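Oligoribonuclease (Colwellia psychrerythraea, PDB 6A4D) probably hydrolyses short RNA oligonucleotides as an exoribonuclease of the RNase H-like superfamily. Local coordinates at residues L43-I48 against A166-I171; V57-N62 against R77-E82; Q114-I119 against D125-F130; T139-A144 against K175-L180. The protein carries 1 engineered substitution. All blocks are in the same frame, centred on the assembly; numbering follows the deposited sequence.

Interaction 1. Residues L43-I48 against A166-I171; sequences LAQGPI and AIKESI. Engineered in segment 166-171: Ala166 (natural residue Asp). With 9RC (5'-O-[(S)-hydroxy(4-nitrophenoxy)phosphoryl]thymidine), chain C.
The carboxamide of Gln45 reaches the ammonium end of Lys168 at one corner: the atom modelled as Gln45 NE2 lies 3.3 Å from Lys168 NZ. The amide is probably turned over in the model; with its oxygen in this place, a hydrogen bond to the lysine becomes possible. Two other flat groups approach each other at the far side of the helix, where the Glu169 carboxylate puts OE2 3.8 Å from the nitro nitrogen NBB of the bound ligand. The nitro oxygen OBC also comes close to the helix backbone, 2.8 Å from Glu169 O and 3.6 Å from Ser170 N.

Lys168 holds CG beside its backbone N (chi1 -68°) and then runs out extended, so that only its last two atoms arrive at Gln45, crossing that side chain at about a right angle. A classic beta bulge, with Leu43 and Ala44 both facing Ile35, directly precedes Gln45. Ala166, an engineered replacement of the natural aspartate, packs on Asp15, and Ile167 and Ile171 lie against Trp13 of the sheet. Thr158 holds Glu169 OE1. With just 71 Å² buried at the protein surface, the link from edge strand to helix is thin and polar, and its strength probably depends on which way the amide is turned.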
# COMPACT_ATOMS: atom_id res chain seq x y z
N LEU A 43 20.21 5.61 9.81
CA LEU A 43 21.08 6.77 9.58
C LEU A 43 20.71 8.05 10.38
O LEU A 43 21.58 8.87 10.64
CB LEU A 43 21.10 7.19 8.14
CG LEU A 43 21.31 6.16 7.07
CD1 LEU A 43 21.25 6.82 5.70
CD2 LEU A 43 22.61 5.39 7.26
N ALA A 44 19.43 8.23 10.71
CA ALA A 44 18.94 9.48 11.30
C ALA A 44 17.49 9.34 11.71
O ALA A 44 16.67 8.75 10.99
CB ALA A 44 19.09 10.64 10.33
N GLN A 45 17.18 9.86 12.90
CA GLN A 45 15.86 9.80 13.52
C GLN A 45 15.28 11.18 13.40
O GLN A 45 15.96 12.15 13.63
CB GLN A 45 16.01 9.41 14.98
CG GLN A 45 15.43 8.06 15.33
CD GLN A 45 16.10 7.39 16.51
OE1 GLN A 45 17.20 6.87 16.36
NE2 GLN A 45 15.41 7.34 17.67
N GLY A 46 14.03 11.30 13.03
CA GLY A 46 13.47 12.62 12.68
C GLY A 46 12.83 13.30 13.85
O GLY A 46 12.48 12.66 14.85
N PRO A 47 12.61 14.62 13.74
CA PRO A 47 11.84 15.27 14.83
C PRO A 47 10.44 14.65 14.97
O PRO A 47 9.74 14.50 13.95
CB PRO A 47 11.75 16.71 14.36
CG PRO A 47 11.87 16.66 12.88
CD PRO A 47 12.81 15.52 12.59
N ILE A 48 10.07 14.25 16.18
CA ILE A 48 8.75 13.69 16.46
C ILE A 48 7.74 14.83 16.72
O ILE A 48 8.06 15.74 17.47
CB ILE A 48 8.79 12.81 17.72
CG1 ILE A 48 9.91 11.76 17.64
CG2 ILE A 48 7.46 12.11 17.93
CD1 ILE A 48 10.23 11.11 18.98
N ALA A 166 7.09 2.28 17.19
CA ALA A 166 6.40 1.53 16.17
C ALA A 166 7.31 1.37 14.90
O ALA A 166 7.40 0.28 14.38
CB ALA A 166 5.08 2.19 15.85
N ILE A 167 8.00 2.44 14.47
CA ILE A 167 8.85 2.44 13.30
C ILE A 167 10.04 1.51 13.49
O ILE A 167 10.39 0.78 12.58
CB ILE A 167 9.45 3.83 12.97
CG1 ILE A 167 8.37 4.84 12.60
CG2 ILE A 167 10.45 3.75 11.80
CD1 ILE A 167 8.84 6.29 12.58
N LYS A 168 10.68 1.57 14.67
CA LYS A 168 11.87 0.75 14.94
C LYS A 168 11.46 -0.68 14.96
O LYS A 168 12.21 -1.55 14.47
CB LYS A 168 12.51 1.11 16.25
CG LYS A 168 13.14 2.49 16.25
CD LYS A 168 13.13 3.09 17.65
CE LYS A 168 14.17 4.19 17.81
NZ LYS A 168 13.97 4.82 19.14
N GLU A 169 10.27 -0.93 15.48
CA GLU A 169 9.64 -2.23 15.34
C GLU A 169 9.45 -2.83 13.90
O GLU A 169 9.61 -4.01 13.70
CB GLU A 169 8.28 -2.21 16.06
CG GLU A 169 8.28 -2.91 17.41
CD GLU A 169 6.91 -2.95 18.03
OE1 GLU A 169 6.80 -2.44 19.18
OE2 GLU A 169 5.95 -3.47 17.37
N SER A 170 9.03 -2.01 12.96
CA SER A 170 8.85 -2.41 11.57
C SER A 170 10.20 -2.75 10.96
O SER A 170 10.32 -3.75 10.26
CB SER A 170 8.21 -1.28 10.72
OG SER A 170 7.10 -0.70 11.40
N ILE A 171 11.18 -1.89 11.20
CA ILE A 171 12.57 -2.04 10.69
C ILE A 171 13.10 -3.35 11.19
O ILE A 171 13.64 -4.17 10.41
CB ILE A 171 13.44 -0.88 11.18
CG1 ILE A 171 12.95 0.43 10.53
CG2 ILE A 171 14.95 -1.06 10.84
CD1 ILE A 171 13.73 1.65 10.92
OAJ 9RC C . -5.86 0.11 8.49
CAE 9RC C . -6.32 -0.68 9.32
NAI 9RC C . -7.62 -1.14 9.17
CAL 9RC C . -8.16 -2.05 10.09
OAS 9RC C . -9.32 -2.43 9.91
CAT 9RC C . -7.38 -2.50 11.16
CAU 9RC C . -7.88 -3.42 12.10
CAF 9RC C . -6.09 -2.02 11.29
NAB 9RC C . -5.58 -1.10 10.35
CAA 9RC C . -4.23 -0.55 10.47
OAC 9RC C . -3.25 -1.51 10.17
CAD 9RC C . -3.95 -0.16 11.90
CAH 9RC C . -2.49 0.03 11.85
OAK 9RC C . -2.26 1.37 11.52
CAG 9RC C . -2.07 -0.89 10.71
CAR 9RC C . -1.27 -2.01 11.30
OAQ 9RC C . -1.06 -2.93 10.24
PAP 9RC C . -0.28 -4.27 10.54
OAO 9RC C . -0.04 -4.90 9.08
OAN 9RC C . -1.23 -5.16 11.23
OAM 9RC C . 0.92 -3.68 11.35
CAV 9RC C . 2.06 -4.08 12.04
CAW 9RC C . 2.91 -3.07 12.62
CAY 9RC C . 4.14 -3.43 13.30
CBA 9RC C . 4.52 -4.80 13.43
NBB 9RC C . 5.65 -5.30 14.04
OBD 9RC C . 5.62 -6.59 15.04
OBC 9RC C . 6.88 -4.78 13.69
CAZ 9RC C . 3.65 -5.73 12.86
CAX 9RC C . 2.45 -5.43 12.17

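Interaction 2. Residues V57-N62 against R77-E82; sequences VLDNMN and RCRDSE. With 9RC (5'-O-[(S)-hydroxy(4-nitrophenoxy)phosphoryl]thymidine), chain D.
Arg79 grips Asp59 end-on, with both terminal nitrogens directed at a single oxygen: NH2 lies 2.8 Å from Asp59 OD1 (N-H...O angle 159°) and NH1 lies 3.1 Å from the same OD1. Asp55 OD1 is the stronger partner, in a salt bridge with Arg79 NH1. Asp59 OD1 sits in the guanidinium plane and is met on its syn side, although the carboxylate plane is turned 52° from that of the guanidinium. Leu58 CD1 covers one face of the guanidinium off-centre and presses on the arginine stem, 3.4 Å from Arg79 CG. The same methyl meets Cys78 CB at 4.0 Å, and Leu29 of the sheet backs both Leu58 and Cys78. At the segment end, Asn62 caps the following helix through OD1 to Cys65 N, which fixes the amide so that ND2 can donate to OAJ of 9RC of chain D (3.1 Å). Two carboxylates thus share one arginine, which would probably leave the cluster with net negative charge at its exposed outer side, above an apolar base.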
# COMPACT_ATOMS: atom_id res chain seq x y z
N VAL A 57 -11.75 18.08 19.14
CA VAL A 57 -11.24 16.96 18.36
C VAL A 57 -10.93 15.78 19.27
O VAL A 57 -11.42 14.68 19.03
CB VAL A 57 -10.02 17.36 17.50
CG1 VAL A 57 -9.29 16.12 16.97
CG2 VAL A 57 -10.49 18.22 16.35
N LEU A 58 -10.14 16.02 20.30
CA LEU A 58 -9.58 14.92 21.06
C LEU A 58 -10.67 14.10 21.76
O LEU A 58 -10.69 12.86 21.69
CB LEU A 58 -8.54 15.43 22.04
CG LEU A 58 -7.25 15.87 21.33
CD1 LEU A 58 -6.32 16.53 22.35
CD2 LEU A 58 -6.55 14.71 20.58
N ASP A 59 -11.64 14.82 22.32
CA ASP A 59 -12.72 14.21 23.10
C ASP A 59 -13.78 13.45 22.29
O ASP A 59 -14.52 12.69 22.90
CB ASP A 59 -13.35 15.26 24.00
CG ASP A 59 -12.32 16.01 24.83
OD1 ASP A 59 -11.14 15.58 24.83
OD2 ASP A 59 -12.67 17.04 25.47
N ASN A 60 -13.83 13.63 20.96
CA ASN A 60 -14.83 12.96 20.10
C ASN A 60 -14.29 12.03 18.99
O ASN A 60 -15.04 11.65 18.09
CB ASN A 60 -15.72 14.02 19.47
CG ASN A 60 -16.47 14.81 20.51
OD1 ASN A 60 -16.21 15.99 20.73
ND2 ASN A 60 -17.39 14.15 21.20
N MET A 61 -12.99 11.67 19.06
CA MET A 61 -12.44 10.55 18.23
C MET A 61 -13.03 9.17 18.66
O MET A 61 -13.62 9.08 19.72
CB MET A 61 -10.90 10.56 18.28
CG MET A 61 -10.20 10.35 19.63
SD MET A 61 -8.50 10.98 19.61
CE MET A 61 -7.89 10.90 21.30
N ASN A 62 -12.89 8.11 17.86
CA ASN A 62 -13.54 6.83 18.21
C ASN A 62 -13.09 6.22 19.58
O ASN A 62 -12.13 6.73 20.20
CB ASN A 62 -13.45 5.83 17.04
CG ASN A 62 -12.06 5.24 16.84
OD1 ASN A 62 -11.22 5.18 17.76
ND2 ASN A 62 -11.83 4.74 15.63
N ARG A 77 -0.15 14.98 25.05
CA ARG A 77 0.83 15.71 24.23
C ARG A 77 0.18 16.55 23.12
O ARG A 77 0.73 17.57 22.74
CB ARG A 77 1.88 14.78 23.63
CG ARG A 77 2.98 14.43 24.61
CD ARG A 77 3.56 13.07 24.23
NE ARG A 77 4.24 13.26 22.97
CZ ARG A 77 4.20 12.46 21.91
NH1 ARG A 77 3.52 11.32 21.93
NH2 ARG A 77 4.88 12.82 20.80
N CYS A 78 -0.97 16.12 22.63
CA CYS A 78 -1.69 16.83 21.59
C CYS A 78 -2.34 18.11 22.18
O CYS A 78 -2.22 19.20 21.58
CB CYS A 78 -2.67 15.89 20.85
SG CYS A 78 -1.86 14.70 19.68
N ARG A 79 -2.98 18.00 23.35
CA ARG A 79 -3.43 19.17 24.16
C ARG A 79 -2.32 20.17 24.51
O ARG A 79 -2.55 21.37 24.46
CB ARG A 79 -4.10 18.72 25.46
CG ARG A 79 -5.43 18.00 25.29
CD ARG A 79 -6.05 17.72 26.68
NE ARG A 79 -6.88 16.51 26.69
CZ ARG A 79 -8.10 16.40 26.14
NH1 ARG A 79 -8.68 17.42 25.50
NH2 ARG A 79 -8.75 15.23 26.19
N ASP A 80 -1.13 19.68 24.85
CA ASP A 80 0.03 20.57 25.13
C ASP A 80 0.59 21.24 23.89
O ASP A 80 1.17 22.32 23.96
CB ASP A 80 1.21 19.80 25.77
CG ASP A 80 0.84 19.08 27.08
OD1 ASP A 80 -0.01 19.58 27.85
OD2 ASP A 80 1.44 17.99 27.32
N SER A 81 0.46 20.56 22.74
CA SER A 81 1.06 21.06 21.52
C SER A 81 0.40 22.35 20.99
O SER A 81 -0.84 22.48 20.99
CB SER A 81 1.00 20.01 20.41
OG SER A 81 1.86 20.40 19.34
N GLU A 82 1.26 23.24 20.48
CA GLU A 82 0.89 24.30 19.57
C GLU A 82 1.38 24.03 18.14
O GLU A 82 1.39 24.95 17.29
CB GLU A 82 1.54 25.62 20.02
CG GLU A 82 1.33 26.05 21.46
CD GLU A 82 2.05 27.37 21.71
OE1 GLU A 82 3.28 27.40 21.54
OE2 GLU A 82 1.40 28.39 22.03
OAJ 9RC D . -8.92 3.78 15.20
CAE 9RC D . -8.20 2.78 15.19
NAI 9RC D . -8.71 1.59 15.72
CAL 9RC D . -7.95 0.43 15.74
OAS 9RC D . -8.44 -0.58 16.24
CAT 9RC D . -6.67 0.43 15.21
CAU 9RC D . -5.90 -0.74 15.23
CAF 9RC D . -6.20 1.61 14.67
NAB 9RC D . -6.97 2.80 14.66
CAA 9RC D . -6.44 4.09 14.07
OAC 9RC D . -5.31 3.82 13.24
CAD 9RC D . -5.94 5.06 15.12
CAH 9RC D . -4.47 4.78 15.14
OAK 9RC D . -3.70 5.90 15.53
CAG 9RC D . -4.19 4.55 13.72
CAR 9RC D . -2.82 3.78 13.55
OAQ 9RC D . -2.82 2.41 14.08
PAP 9RC D . -1.67 1.89 15.16
OAO 9RC D . -0.30 1.81 14.55
OAN 9RC D . -1.77 2.98 16.32
OAM 9RC D . -2.12 0.54 15.91
CAV 9RC D . -1.66 -0.74 15.75
CAW 9RC D . -2.56 -1.73 16.13
CAY 9RC D . -2.23 -3.07 16.03
CBA 9RC D . -0.97 -3.43 15.54
NBB 9RC D . -0.68 -4.73 15.47
OBD 9RC D . -0.79 -5.43 14.16
OBC 9RC D . -0.31 -5.43 16.74
CAZ 9RC D . -0.04 -2.44 15.16
CAX 9RC D . -0.38 -1.09 15.26

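Interaction 3. Residues Q114-I119 against D125-F130; sequences QDRRFI and DFEDHF. With 9RC (5'-O-[(S)-hydroxy(4-nitrophenoxy)phosphoryl]thymidine), chain C.
Arg116 meets Glu127 along most of its length. With CG anti to the backbone N (chi1 174°), the chain runs past Glu127, and Arg116 CG already lies 3.5 Å from Glu127 OE1. CD follows past this oxygen, and NE then donates to it in a nearly straight bond (NE to OE1 3.0 Å, N-H...O 171°), Glu127 OE1 accepting through its anti lone pair while the two flat groups stand 67° apart. Beyond CZ, NH1 bonds Asn134 OD1 and NH2 bonds His131 O, with NH2 also 3.9 Å from Phe130 CB. A leucine here would probably leave Glu127 OE1 without its charged mate and the loop carbonyl of His131 without this donor. Alongside, Ile119 puts CG2 3.8 Å from Glu127 CB and CD1 at the edge of the Phe126 ring, whose face carries Phe130 CE1. Phe126 and Phe130 in turn pack on Leu14 of strand 11-18, an instance of helices layered on the central sheet of the RNase H-like exonuclease fold.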
# COMPACT_ATOMS: atom_id res chain seq x y z
N GLN A 114 -1.97 2.68 4.35
CA GLN A 114 -2.98 3.33 5.15
C GLN A 114 -2.51 4.68 5.56
O GLN A 114 -3.27 5.66 5.48
CB GLN A 114 -3.35 2.50 6.36
CG GLN A 114 -4.32 3.17 7.34
CD GLN A 114 -5.74 3.42 6.79
OE1 GLN A 114 -6.13 2.95 5.72
NE2 GLN A 114 -6.50 4.12 7.55
N ASP A 115 -1.26 4.78 6.03
CA ASP A 115 -0.70 6.09 6.42
C ASP A 115 -0.64 7.04 5.21
O ASP A 115 -0.81 8.22 5.36
CB ASP A 115 0.72 6.00 6.98
CG ASP A 115 0.86 5.05 8.18
OD1 ASP A 115 0.61 3.83 8.02
OD2 ASP A 115 1.34 5.52 9.25
N ARG A 116 -0.36 6.50 4.02
CA ARG A 116 -0.15 7.33 2.84
C ARG A 116 -1.44 8.01 2.42
O ARG A 116 -1.41 9.08 1.83
CB ARG A 116 0.44 6.47 1.73
CG ARG A 116 0.62 7.10 0.37
CD ARG A 116 1.65 6.28 -0.42
NE ARG A 116 2.34 7.18 -1.29
CZ ARG A 116 3.57 7.07 -1.75
NH1 ARG A 116 4.33 6.02 -1.51
NH2 ARG A 116 3.99 8.02 -2.55
N ARG A 117 -2.56 7.40 2.75
CA ARG A 117 -3.88 8.04 2.60
C ARG A 117 -4.02 9.37 3.35
O ARG A 117 -4.59 10.34 2.82
CB ARG A 117 -4.98 7.13 3.11
CG ARG A 117 -5.24 5.92 2.28
CD ARG A 117 -6.21 4.98 3.00
NE ARG A 117 -7.63 5.36 2.83
CZ ARG A 117 -8.64 4.94 3.59
NH1 ARG A 117 -8.42 4.16 4.66
NH2 ARG A 117 -9.87 5.34 3.32
N PHE A 118 -3.59 9.40 4.61
CA PHE A 118 -3.69 10.60 5.39
C PHE A 118 -2.58 11.56 4.90
O PHE A 118 -2.78 12.77 4.88
CB PHE A 118 -3.48 10.33 6.87
CG PHE A 118 -4.65 9.70 7.56
CD1 PHE A 118 -4.92 8.33 7.41
CD2 PHE A 118 -5.46 10.45 8.41
CE1 PHE A 118 -6.02 7.74 8.06
CE2 PHE A 118 -6.55 9.86 9.08
CZ PHE A 118 -6.82 8.51 8.91
N ILE A 119 -1.39 11.02 4.57
CA ILE A 119 -0.29 11.88 4.13
C ILE A 119 -0.73 12.58 2.84
O ILE A 119 -0.55 13.80 2.69
CB ILE A 119 1.01 11.10 3.87
CG1 ILE A 119 1.57 10.51 5.17
CG2 ILE A 119 2.08 11.97 3.19
CD1 ILE A 119 2.37 11.44 6.00
N ASP A 125 2.57 17.98 0.12
CA ASP A 125 3.96 18.44 -0.16
C ASP A 125 4.97 17.45 0.34
O ASP A 125 5.98 17.19 -0.31
CB ASP A 125 4.28 19.80 0.48
CG ASP A 125 3.42 20.96 -0.09
OD1 ASP A 125 2.79 20.82 -1.17
OD2 ASP A 125 3.38 22.01 0.57
N PHE A 126 4.71 16.91 1.52
CA PHE A 126 5.57 15.85 2.04
C PHE A 126 5.44 14.58 1.17
O PHE A 126 6.45 13.98 0.81
CB PHE A 126 5.28 15.66 3.49
CG PHE A 126 6.08 14.62 4.15
CD1 PHE A 126 7.46 14.73 4.23
CD2 PHE A 126 5.46 13.53 4.72
CE1 PHE A 126 8.23 13.77 4.88
CE2 PHE A 126 6.22 12.57 5.38
CZ PHE A 126 7.60 12.69 5.46
N GLU A 127 4.22 14.24 0.74
CA GLU A 127 4.04 13.03 -0.09
C GLU A 127 4.86 13.10 -1.39
O GLU A 127 5.30 12.04 -1.93
CB GLU A 127 2.57 12.74 -0.46
CG GLU A 127 2.35 11.26 -0.76
CD GLU A 127 1.14 10.95 -1.60
OE1 GLU A 127 0.97 9.74 -1.94
OE2 GLU A 127 0.35 11.89 -1.91
N ASP A 128 5.06 14.31 -1.90
CA ASP A 128 5.73 14.46 -3.20
C ASP A 128 7.21 14.12 -3.13
O ASP A 128 7.82 13.89 -4.15
CB ASP A 128 5.55 15.85 -3.79
CG ASP A 128 4.07 16.16 -4.15
OD1 ASP A 128 3.31 15.22 -4.53
OD2 ASP A 128 3.70 17.35 -4.09
N HIS A 129 7.79 14.09 -1.94
CA HIS A 129 9.17 13.70 -1.83
C HIS A 129 9.43 12.18 -2.10
O HIS A 129 10.54 11.79 -2.38
CB HIS A 129 9.76 14.13 -0.52
CG HIS A 129 11.25 14.09 -0.52
ND1 HIS A 129 12.00 15.03 -1.17
CD2 HIS A 129 12.12 13.16 -0.04
CE1 HIS A 129 13.29 14.71 -1.05
NE2 HIS A 129 13.38 13.58 -0.37
N PHE A 130 8.39 11.37 -1.99
CA PHE A 130 8.50 9.95 -2.06
C PHE A 130 8.31 9.51 -3.47
O PHE A 130 7.54 10.10 -4.24
CB PHE A 130 7.43 9.27 -1.15
CG PHE A 130 7.60 9.56 0.30
CD1 PHE A 130 7.16 10.77 0.84
CD2 PHE A 130 8.17 8.63 1.14
CE1 PHE A 130 7.32 11.06 2.18
CE2 PHE A 130 8.31 8.88 2.48
CZ PHE A 130 7.88 10.10 3.02
OAJ 9RC C . -5.86 0.11 8.49
CAE 9RC C . -6.32 -0.68 9.32
NAI 9RC C . -7.62 -1.14 9.17
CAL 9RC C . -8.16 -2.05 10.09
OAS 9RC C . -9.32 -2.43 9.91
CAT 9RC C . -7.38 -2.50 11.16
CAU 9RC C . -7.88 -3.42 12.10
CAF 9RC C . -6.09 -2.02 11.29
NAB 9RC C . -5.58 -1.10 10.35
CAA 9RC C . -4.23 -0.55 10.47
OAC 9RC C . -3.25 -1.51 10.17
CAD 9RC C . -3.95 -0.16 11.90
CAH 9RC C . -2.49 0.03 11.85
OAK 9RC C . -2.26 1.37 11.52
CAG 9RC C . -2.07 -0.89 10.71
CAR 9RC C . -1.27 -2.01 11.30
OAQ 9RC C . -1.06 -2.93 10.24
PAP 9RC C . -0.28 -4.27 10.54
OAO 9RC C . -0.04 -4.90 9.08
OAN 9RC C . -1.23 -5.16 11.23
OAM 9RC C . 0.92 -3.68 11.35
CAV 9RC C . 2.06 -4.08 12.04
CAW 9RC C . 2.91 -3.07 12.62
CAY 9RC C . 4.14 -3.43 13.30
CBA 9RC C . 4.52 -4.80 13.43
NBB 9RC C . 5.65 -5.30 14.04
OBD 9RC C . 5.62 -6.59 15.04
OBC 9RC C . 6.88 -4.78 13.69
CAZ 9RC C . 3.65 -5.73 12.86
CAX 9RC C . 2.45 -5.43 12.17

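Interaction 4. Residues T139-A144 against K175-L180; sequences TIKELA and KVYREL. With 9RC (5'-O-[(S)-hydroxy(4-nitrophenoxy)phosphoryl]thymidine), chain C.
Lys141 and Tyr177 meet beside a shared acceptor, Glu173 OE2, which takes a salt bridge from Lys141 NZ and a hydrogen bond from Tyr177 OH. The phenol oxygen nestles against the lysine stem, with Tyr177 OH 3.4 Å from Lys141 CG. After leaving with CG anti to the backbone N (chi1 -159°), Lys141 bends at chi3 and chi4, and this brings NZ to 3.0 Å from CAZ of the ligand's nitrophenyl ring.

Over one face of the tyrosine ring lies Ile140: its CG2 makes a CH-pi contact 3.8 Å from the Tyr177 ring centroid, 30° off the normal, and approaches Tyr177 CD2 most closely at 3.4 Å. One helical turn on, Ala144 CB rests 4.2 Å from Tyr177 CE1. The tyrosine thus fills the space between the segments 139-144 and 175-180, whose axes cross at 44° with a closest approach of 11.2 Å, joining the last helix, 163-180, to helix 137-147, which lies at the dimer interface. A phenylalanine in its place would lose the hydroxyl and would probably leave the Glu173 carboxylate freer to turn, with Lys141 as its remaining partner of the two.

Within its own subunit, Tyr177 also packs on Val151 and Leu152. Toward the second subunit, Ile140 packs on Leu143 of that chain and Glu142 OE2 forms a salt bridge with its Arg133.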
# COMPACT_ATOMS: atom_id res chain seq x y z
N THR A 139 3.20 -6.85 3.82
CA THR A 139 3.17 -7.72 2.65
C THR A 139 4.03 -8.92 2.90
O THR A 139 3.64 -10.04 2.59
CB THR A 139 3.70 -6.99 1.40
OG1 THR A 139 2.66 -6.11 0.92
CG2 THR A 139 4.21 -7.93 0.27
N ILE A 140 5.18 -8.70 3.51
CA ILE A 140 6.16 -9.79 3.70
C ILE A 140 5.64 -10.63 4.83
O ILE A 140 5.74 -11.82 4.77
CB ILE A 140 7.59 -9.29 4.03
CG1 ILE A 140 8.06 -8.37 2.89
CG2 ILE A 140 8.59 -10.48 4.10
CD1 ILE A 140 9.01 -7.37 3.40
N LYS A 141 5.03 -9.99 5.81
CA LYS A 141 4.30 -10.76 6.83
C LYS A 141 3.23 -11.70 6.30
O LYS A 141 3.15 -12.87 6.71
CB LYS A 141 3.70 -9.83 7.86
CG LYS A 141 3.40 -10.55 9.17
CD LYS A 141 2.21 -9.90 9.86
CE LYS A 141 2.44 -8.42 10.15
NZ LYS A 141 3.49 -8.21 11.16
N GLU A 142 2.44 -11.23 5.34
CA GLU A 142 1.46 -12.11 4.73
C GLU A 142 2.09 -13.24 3.91
O GLU A 142 1.54 -14.33 3.92
CB GLU A 142 0.47 -11.33 3.93
CG GLU A 142 -0.45 -10.41 4.78
CD GLU A 142 -1.44 -11.23 5.64
OE1 GLU A 142 -2.01 -12.19 5.11
OE2 GLU A 142 -1.60 -10.93 6.86
N LEU A 143 3.22 -13.00 3.21
CA LEU A 143 3.93 -14.08 2.57
C LEU A 143 4.49 -15.06 3.57
O LEU A 143 4.44 -16.27 3.36
CB LEU A 143 4.97 -13.60 1.56
CG LEU A 143 4.34 -12.75 0.43
CD1 LEU A 143 5.35 -11.99 -0.39
CD2 LEU A 143 3.45 -13.54 -0.52
N ALA A 144 5.03 -14.55 4.68
CA ALA A 144 5.64 -15.46 5.68
C ALA A 144 4.56 -16.37 6.31
O ALA A 144 4.78 -17.60 6.44
CB ALA A 144 6.35 -14.69 6.75
N LYS A 175 14.29 -6.77 9.18
CA LYS A 175 15.65 -7.29 9.42
C LYS A 175 15.59 -8.79 9.69
O LYS A 175 16.33 -9.59 9.17
CB LYS A 175 16.28 -6.58 10.61
CG LYS A 175 16.99 -5.31 10.32
CD LYS A 175 18.01 -5.03 11.44
CE LYS A 175 18.93 -3.81 11.17
NZ LYS A 175 18.56 -2.49 11.82
N VAL A 176 14.61 -9.16 10.48
CA VAL A 176 14.34 -10.54 10.69
C VAL A 176 14.06 -11.24 9.38
O VAL A 176 14.67 -12.31 9.10
CB VAL A 176 13.23 -10.74 11.76
CG1 VAL A 176 12.62 -12.14 11.75
CG2 VAL A 176 13.78 -10.39 13.11
N TYR A 177 13.13 -10.71 8.58
CA TYR A 177 12.86 -11.38 7.26
C TYR A 177 14.08 -11.42 6.37
O TYR A 177 14.35 -12.39 5.71
CB TYR A 177 11.71 -10.69 6.48
CG TYR A 177 10.39 -10.67 7.20
CD1 TYR A 177 9.93 -11.79 7.90
CD2 TYR A 177 9.60 -9.53 7.20
CE1 TYR A 177 8.72 -11.77 8.56
CE2 TYR A 177 8.38 -9.49 7.87
CZ TYR A 177 7.96 -10.60 8.58
OH TYR A 177 6.80 -10.56 9.25
N ARG A 178 14.81 -10.32 6.33
CA ARG A 178 16.04 -10.30 5.58
C ARG A 178 16.95 -11.51 5.88
O ARG A 178 17.48 -12.15 4.97
CB ARG A 178 16.80 -9.01 5.89
CG ARG A 178 17.96 -8.86 4.95
CD ARG A 178 18.74 -7.60 5.21
NE ARG A 178 19.44 -7.28 3.98
CZ ARG A 178 20.49 -6.49 3.90
NH1 ARG A 178 21.05 -6.30 2.71
NH2 ARG A 178 20.95 -5.87 4.99
N GLU A 179 17.12 -11.81 7.16
CA GLU A 179 17.94 -12.92 7.63
C GLU A 179 17.32 -14.30 7.44
O GLU A 179 18.03 -15.19 6.97
CB GLU A 179 18.32 -12.71 9.10
CG GLU A 179 19.29 -13.73 9.66
CD GLU A 179 19.38 -13.67 11.19
OE1 GLU A 179 18.95 -12.66 11.81
OE2 GLU A 179 19.90 -14.63 11.77
N LEU A 180 16.02 -14.48 7.73
CA LEU A 180 15.41 -15.81 7.70
C LEU A 180 14.59 -16.17 6.49
O LEU A 180 14.28 -17.34 6.29
CB LEU A 180 14.55 -16.02 8.97
CG LEU A 180 15.28 -15.85 10.30
CD1 LEU A 180 14.29 -15.87 11.44
CD2 LEU A 180 16.33 -16.95 10.48
OAJ 9RC C . -5.86 0.11 8.49
CAE 9RC C . -6.32 -0.68 9.32
NAI 9RC C . -7.62 -1.14 9.17
CAL 9RC C . -8.16 -2.05 10.09
OAS 9RC C . -9.32 -2.43 9.91
CAT 9RC C . -7.38 -2.50 11.16
CAU 9RC C . -7.88 -3.42 12.10
CAF 9RC C . -6.09 -2.02 11.29
NAB 9RC C . -5.58 -1.10 10.35
CAA 9RC C . -4.23 -0.55 10.47
OAC 9RC C . -3.25 -1.51 10.17
CAD 9RC C . -3.95 -0.16 11.90
CAH 9RC C . -2.49 0.03 11.85
OAK 9RC C . -2.26 1.37 11.52
CAG 9RC C . -2.07 -0.89 10.71
CAR 9RC C . -1.27 -2.01 11.30
OAQ 9RC C . -1.06 -2.93 10.24
PAP 9RC C . -0.28 -4.27 10.54
OAO 9RC C . -0.04 -4.90 9.08
OAN 9RC C . -1.23 -5.16 11.23
OAM 9RC C . 0.92 -3.68 11.35
CAV 9RC C . 2.06 -4.08 12.04
CAW 9RC C . 2.91 -3.07 12.62
CAY 9RC C . 4.14 -3.43 13.30
CBA 9RC C . 4.52 -4.80 13.43
NBB 9RC C . 5.65 -5.30 14.04
OBD 9RC C . 5.62 -6.59 15.04
OBC 9RC C . 6.88 -4.78 13.69
CAZ 9RC C . 3.65 -5.73 12.86
CAX 9RC C . 2.45 -5.43 12.17

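Interactions 1, 3 and 4 converge on one ligand, 9RC of chain C: Glu169 and Ser170 meet its nitro group, Lys141 its nitrophenyl ring and Gln114 its thymine carbonyl oxygen OAJ. Interaction 2 reaches another copy, 9RC of chain D, through Asn62. Interactions 1 and 4 share helix 163-180, with centres about 19 Å apart, so the helix that touches the edge strand near its start also packs on helix 137-147 near its end. Interactions 1 and 2 touch directly, Ile48 CG2 lying 3.9 Å from Arg77 NH2. The centres of interactions 2 and 4 are about 35 Å apart, on opposite sides of the chain's centre.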